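Long-range contact in class B carbapenemase GOB-18 (Elizabethkingia meningoseptica, PDB 5K0W), which is a dizinc subclass B3 metallo-beta-lactamase that probably hydrolyses beta-lactam antibiotics, carbapenems among them: residues Ala34-Phe38 with Asn80-Leu84. Residues are numbered along the deposited sequence; the frame is centred on the assembly and turned at random.
With GOL (glycerol), chain L.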
loop_
_atom_site.group_PDB
_atom_site.type_symbol
_atom_site.label_atom_id
_atom_site.label_comp_id
_atom_site.label_asym_id
_atom_site.label_seq_id
_atom_site.Cartn_x
_atom_site.Cartn_y
_atom_site.Cartn_z
ATOM N N ALA A 34 8.790 9.551 -12.386
ATOM C CA ALA A 34 9.894 9.165 -11.504
ATOM C C ALA A 34 10.047 10.087 -10.303
ATOM O O ALA A 34 9.779 11.287 -10.392
ATOM C CB ALA A 34 11.198 9.115 -12.279
ATOM N N TYR A 35 10.486 9.515 -9.186
ATOM C CA TYR A 35 10.766 10.225 -7.949
ATOM C C TYR A 35 12.023 9.622 -7.345
ATOM O O TYR A 35 12.155 8.398 -7.275
ATOM C CB TYR A 35 9.588 10.142 -6.968
ATOM C CG TYR A 35 9.734 11.058 -5.772
ATOM C CD1 TYR A 35 9.362 12.395 -5.843
ATOM C CD2 TYR A 35 10.233 10.588 -4.568
ATOM C CE1 TYR A 35 9.510 13.250 -4.755
ATOM C CE2 TYR A 35 10.384 11.431 -3.472
ATOM C CZ TYR A 35 10.018 12.763 -3.571
ATOM O OH TYR A 35 10.145 13.613 -2.502
ATOM N N GLU A 36 12.941 10.484 -6.928
ATOM C CA GLU A 36 14.221 10.137 -6.328
ATOM C C GLU A 36 14.038 9.411 -4.983
ATOM O O GLU A 36 13.434 9.979 -4.069
ATOM C CB GLU A 36 15.034 11.426 -6.144
ATOM C CG GLU A 36 16.516 11.258 -6.394
ATOM C CD GLU A 36 17.334 11.338 -5.123
ATOM O OE1 GLU A 36 18.004 10.336 -4.785
ATOM O OE2 GLU A 36 17.280 12.392 -4.447
ATOM N N PRO A 37 14.551 8.164 -4.823
ATOM C CA PRO A 37 14.373 7.467 -3.537
ATOM C C PRO A 37 15.044 8.153 -2.342
ATOM O O PRO A 37 16.049 8.844 -2.512
ATOM C CB PRO A 37 14.965 6.079 -3.808
ATOM C CG PRO A 37 15.967 6.306 -4.884
ATOM C CD PRO A 37 15.306 7.321 -5.775
ATOM N N PHE A 38 14.461 7.985 -1.134
ATOM C CA PHE A 38 14.977 8.561 0.107
ATOM C C PHE A 38 14.734 7.670 1.328
ATOM O O PHE A 38 13.906 6.763 1.288
ATOM C CB PHE A 38 14.434 9.999 0.324
ATOM C CG PHE A 38 13.001 10.134 0.780
ATOM C CD1 PHE A 38 11.951 10.042 -0.130
ATOM C CD2 PHE A 38 12.697 10.382 2.115
ATOM C CE1 PHE A 38 10.618 10.185 0.293
ATOM C CE2 PHE A 38 11.364 10.499 2.539
ATOM C CZ PHE A 38 10.334 10.383 1.628
ATOM N N ASN A 80 15.364 2.724 -8.421
ATOM C CA ASN A 80 15.328 3.419 -7.130
ATOM C C ASN A 80 16.025 2.574 -6.055
ATOM O O ASN A 80 16.824 3.116 -5.285
ATOM C CB ASN A 80 13.883 3.745 -6.716
ATOM C CG ASN A 80 13.236 4.909 -7.445
ATOM O OD1 ASN A 80 13.874 5.655 -8.189
ATOM N ND2 ASN A 80 11.939 5.111 -7.223
ATOM N N ILE A 81 15.757 1.242 -6.035
ATOM C CA ILE A 81 16.383 0.310 -5.091
ATOM C C ILE A 81 17.907 0.344 -5.262
ATOM O O ILE A 81 18.609 0.515 -4.264
ATOM C CB ILE A 81 15.768 -1.113 -5.144
ATOM C CG1 ILE A 81 14.294 -1.078 -4.635
ATOM C CG2 ILE A 81 16.622 -2.107 -4.325
ATOM C CD1 ILE A 81 13.438 -2.337 -4.857
ATOM N N GLN A 82 18.398 0.269 -6.534
ATOM C CA GLN A 82 19.815 0.345 -6.893
ATOM C C GLN A 82 20.441 1.681 -6.429
ATOM O O GLN A 82 21.482 1.661 -5.779
ATOM C CB GLN A 82 19.992 0.150 -8.407
ATOM C CG GLN A 82 21.396 -0.323 -8.807
ATOM C CD GLN A 82 21.462 -0.887 -10.216
ATOM O OE1 GLN A 82 21.891 -0.219 -11.165
ATOM N NE2 GLN A 82 21.099 -2.149 -10.383
ATOM N N LYS A 83 19.776 2.826 -6.713
ATOM C CA LYS A 83 20.198 4.182 -6.340
ATOM C C LYS A 83 20.537 4.330 -4.843
ATOM O O LYS A 83 21.484 5.041 -4.498
ATOM C CB LYS A 83 19.118 5.195 -6.754
ATOM C CG LYS A 83 19.592 6.634 -6.800
ATOM C CD LYS A 83 18.567 7.506 -7.484
ATOM C CE LYS A 83 18.987 8.956 -7.619
ATOM N NZ LYS A 83 20.238 9.151 -8.418
ATOM N N LEU A 84 19.781 3.659 -3.966
ATOM C CA LEU A 84 20.036 3.724 -2.527
ATOM C C LEU A 84 21.195 2.807 -2.075
ATOM O O LEU A 84 21.598 2.852 -0.908
ATOM C CB LEU A 84 18.755 3.393 -1.735
ATOM C CG LEU A 84 17.564 4.344 -1.847
ATOM C CD1 LEU A 84 16.340 3.678 -1.326
ATOM C CD2 LEU A 84 17.793 5.634 -1.065
HETATM C C1 GOL L . 17.048 7.620 -10.923
HETATM O O1 GOL L . 18.258 6.931 -10.635
HETATM C C2 GOL L . 15.926 7.150 -10.026
HETATM O O2 GOL L . 15.097 6.197 -10.703
HETATM C C3 GOL L . 15.091 8.290 -9.487
HETATM O O3 GOL L . 13.933 8.525 -10.274
#
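The carboxamide of N80, in the C-terminal part of helix 73-83, reaches the backbone of the 34-38 loop where the chain is about to enter strand 38-41. N80 ND2 donates a weak hydrogen bond to Y35 O (3.3 Å, N-H...O angle 123°) and a further one to the carbonyl of V47, so the amide bridges two separate backbone acceptors. N80 OD1 lies 3.4 Å from Y35 O, two acceptors that cannot pair; N80 OD1 instead accepts a hydrogen bond from glycerol O2 at 2.8 Å. The glycerol, probably from the crystallisation liquor, also gives Y35 O a weak second bond from O3 (3.5 Å). P37 supplies the apolar part, with its CB 3.7 Å from L84 CG and its CD 3.7 Å from K83 CD. In the metallo-beta-lactamase alpha-beta/beta-alpha fold this joins helix 73-83, one of the helices of the fold, to the lead-in of edge strand 38-41 of the seven-stranded sheet, away from the zinc site. On the exposed side E36 OE1 and K83 NZ remain 4.4 Å apart, attracted but short of a salt bridge, although E36 OE1 comes within 3.3 Å of K83 CE. Y35 and F38 direct their CA-to-CB bonds away from the helix: the Y35 ring meets H248, its hydroxyl bonds weakly to R251, and the ring of F38 makes a cation-pi contact with R251. The E36 backbone N donates to the E253 carboxylate.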